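Local coordinates for uncharacterized protein (Staphylococcus aureus, PDB 4YBV) that probably hydrolyses thioesters, being a hot dog-fold enzyme of the thioesterase superfamily, at residues E19-V23 / T89-I93. The protein carries 1 engineered substitution. Sequence-based numbering, arbitrary orientation.
Sequences EDGLV and TAEII
Val-23 and Ala-90 face each other as an antiparallel hydrogen-bonded pair, the regular, closely bonded part of the contact. Val-23 N gives its hydrogen to Ala-90 O at 2.9 Å, Ala-90 N returns one to Val-23 O at 2.8 Å, and both bonds are nearly straight and lie in the plane of the accepting carbonyl. Their side chains come off the same face of the sheet, the buried one, and only brush, with Val-23 CB 4.4 Å from Ala-90 CB. Behind them runs helix 42-60, whose Ala-52 packs on the Ala-90 methyl: this is the hot dog fold, an antiparallel sheet wrapped round a long central helix, and strand 22-28 is joined here to the neighbouring strand 85-95. On the other side of 89-93, strand 99-107 continues the sheet, with backbone hydrogen bonds between Thr-89 and Lys-105 and between Glu-91 and Asp-103.

The opposite face, that of Leu-22 and Glu-91, an antiparallel non-hydrogen-bonded pair, is the solvent side. Leu-22, with CG anti to its backbone N (chi1 178°), carries CD1 across to the partner strand, where it rests 3.4 Å from Ala-90 O. The Thr-89 methyl CG2 lies beside it at 3.6 Å from Leu-22 CD1; Glu-91 CG is 3.7 Å from the same Leu-22 CD1, and the exposed glutamate chain runs on extended.

Nearer the type II turn Glu-19 to Leu-22, which Leu-22 N closes on Glu-19 O, the ladder becomes less regular. Gly-21, third in the turn and at its expected positive phi (75°), still accepts from Ile-92 N through its O at 3.0 Å, but the donor stands 35° out of the carbonyl plane. Ile-92 CG2 packs closely on the bare Gly-21 CA at 3.6 Å, while the Ile-92 side chain also meets Leu-60 at the end of helix 42-60.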
ATOM      1  N   GLU A  19     -24.025   3.221   9.702  1.00 22.70           N
ATOM      2  CA  GLU A  19     -24.086   3.568  11.128  1.00 34.72           C
ATOM      3  C   GLU A  19     -22.723   4.101  11.460  1.00 35.04           C
ATOM      4  O   GLU A  19     -21.828   3.995  10.649  1.00 29.68           O
ATOM      5  CB  GLU A  19     -24.464   2.373  12.007  1.00 31.28           C
ATOM      6  CG  GLU A  19     -23.798   1.046  11.624  1.00 31.98           C
ATOM      7  CD  GLU A  19     -24.201  -0.109  12.542  1.00 37.10           C
ATOM      8  OE1 GLU A  19     -24.778  -1.123  12.064  1.00 28.66           O
ATOM      9  OE2 GLU A  19     -23.930   0.018  13.745  1.00 36.40           O
ATOM     10  N   ASP A  20     -22.551   4.695  12.623  1.00 30.64           N
ATOM     11  CA  ASP A  20     -21.230   5.222  12.956  1.00 35.63           C
ATOM     12  C   ASP A  20     -20.161   4.129  12.819  1.00 34.83           C
ATOM     13  O   ASP A  20     -20.349   3.009  13.301  1.00 28.30           O
ATOM     14  CB  ASP A  20     -21.243   5.832  14.364  1.00 34.26           C
ATOM     15  CG  ASP A  20     -21.765   7.272  14.362  1.00 44.41           C
ATOM     16  OD1 ASP A  20     -22.448   7.663  13.383  1.00 47.40           O
ATOM     17  OD2 ASP A  20     -21.475   8.024  15.319  1.00 48.66           O
ATOM     18  N   GLY A  21     -19.079   4.434  12.087  1.00 35.13           N
ATOM     19  CA  GLY A  21     -18.001   3.481  11.852  1.00 26.57           C
ATOM     20  C   GLY A  21     -18.305   2.388  10.848  1.00 30.75           C
ATOM     21  O   GLY A  21     -17.538   1.417  10.706  1.00 27.29           O
ATOM     22  N   LEU A  22     -19.409   2.519  10.117  1.00 24.30           N
ATOM     23  CA  LEU A  22     -19.752   1.446   9.197  1.00 24.06           C
ATOM     24  C   LEU A  22     -20.538   1.974   8.009  1.00 32.86           C
ATOM     25  O   LEU A  22     -21.536   2.719   8.166  1.00 28.53           O
ATOM     26  CB  LEU A  22     -20.550   0.356   9.916  1.00 27.79           C
ATOM     27  CG  LEU A  22     -21.052  -0.835   9.110  1.00 28.20           C
ATOM     28  CD1 LEU A  22     -19.882  -1.692   8.594  1.00 27.49           C
ATOM     29  CD2 LEU A  22     -22.037  -1.657   9.949  1.00 28.35           C
ATOM     30  N   VAL A  23     -20.073   1.619   6.813  1.00 26.33           N
ATOM     31  CA  VAL A  23     -20.802   1.962   5.595  1.00 24.88           C
ATOM     32  C   VAL A  23     -20.890   0.768   4.649  1.00 23.91           C
ATOM     33  O   VAL A  23     -19.907   0.102   4.359  1.00 22.18           O
ATOM     34  CB  VAL A  23     -20.150   3.152   4.867  1.00 24.33           C
ATOM     35  CG1 VAL A  23     -20.916   3.461   3.581  1.00 27.59           C
ATOM     36  CG2 VAL A  23     -20.147   4.356   5.766  1.00 23.14           C
ATOM     37  N   THR A  89     -18.149  -3.138   2.146  1.00 22.39           N
ATOM     38  CA  THR A  89     -18.339  -2.873   3.571  1.00 23.64           C
ATOM     39  C   THR A  89     -17.109  -2.207   4.143  1.00 20.51           C
ATOM     40  O   THR A  89     -16.015  -2.795   4.187  1.00 24.75           O
ATOM     41  CB  THR A  89     -18.653  -4.176   4.383  1.00 25.07           C
ATOM     42  OG1 THR A  89     -19.764  -4.834   3.797  1.00 24.74           O
ATOM     43  CG2 THR A  89     -19.001  -3.865   5.826  1.00 26.70           C
ATOM     44  N   ALA A  90     -17.275  -0.947   4.521  1.00 18.01           N
ATOM     45  CA  ALA A  90     -16.224  -0.179   5.133  1.00 21.66           C
ATOM     46  C   ALA A  90     -16.439  -0.179   6.661  1.00 25.04           C
ATOM     47  O   ALA A  90     -17.484   0.246   7.127  1.00 23.98           O
ATOM     48  CB  ALA A  90     -16.205   1.243   4.601  1.00 19.95           C
ATOM     49  N   GLU A  91     -15.445  -0.633   7.418  1.00 26.00           N
ATOM     50  CA  GLU A  91     -15.519  -0.552   8.886  1.00 27.14           C
ATOM     51  C   GLU A  91     -14.324   0.233   9.389  1.00 26.18           C
ATOM     52  O   GLU A  91     -13.192  -0.033   8.971  1.00 28.19           O
ATOM     53  CB  GLU A  91     -15.541  -1.947   9.523  1.00 30.68           C
ATOM     54  CG  GLU A  91     -16.392  -2.986   8.791  1.00 38.50           C
ATOM     55  CD  GLU A  91     -16.188  -4.409   9.332  1.00 50.23           C
ATOM     56  OE1 GLU A  91     -15.714  -4.541  10.482  1.00 49.65           O
ATOM     57  OE2 GLU A  91     -16.497  -5.386   8.607  1.00 47.40           O
ATOM     58  N   ILE A  92     -14.547   1.208  10.269  1.00 25.83           N
ATOM     59  CA  ILE A  92     -13.431   2.010  10.749  1.00 26.51           C
ATOM     60  C   ILE A  92     -12.494   1.188  11.663  1.00 29.31           C
ATOM     61  O   ILE A  92     -12.937   0.326  12.419  1.00 30.12           O
ATOM     62  CB  ILE A  92     -13.915   3.275  11.474  1.00 25.90           C
ATOM     63  CG1 ILE A  92     -12.759   4.245  11.621  1.00 25.09           C
ATOM     64  CG2 ILE A  92     -14.608   2.902  12.860  1.00 28.09           C
ATOM     65  CD1 ILE A  92     -13.147   5.647  11.852  1.00 32.26           C
ATOM     66  N   ILE A  93     -11.196   1.442  11.544  1.00 30.71           N
ATOM     67  CA  ILE A  93     -10.132   0.758  12.297  1.00 32.99           C
ATOM     68  C   ILE A  93      -9.623   1.716  13.339  1.00 29.17           C
ATOM     69  O   ILE A  93      -9.277   1.333  14.439  1.00 35.06           O
ATOM     70  CB  ILE A  93      -8.872   0.345  11.419  1.00 36.19           C
ATOM     71  CG1 ILE A  93      -9.231  -0.401  10.140  1.00 38.15           C
ATOM     72  CG2 ILE A  93      -7.870  -0.499  12.209  1.00 34.89           C
ATOM     73  CD1 ILE A  93      -8.003  -0.645   9.259  1.00 33.92           C
TER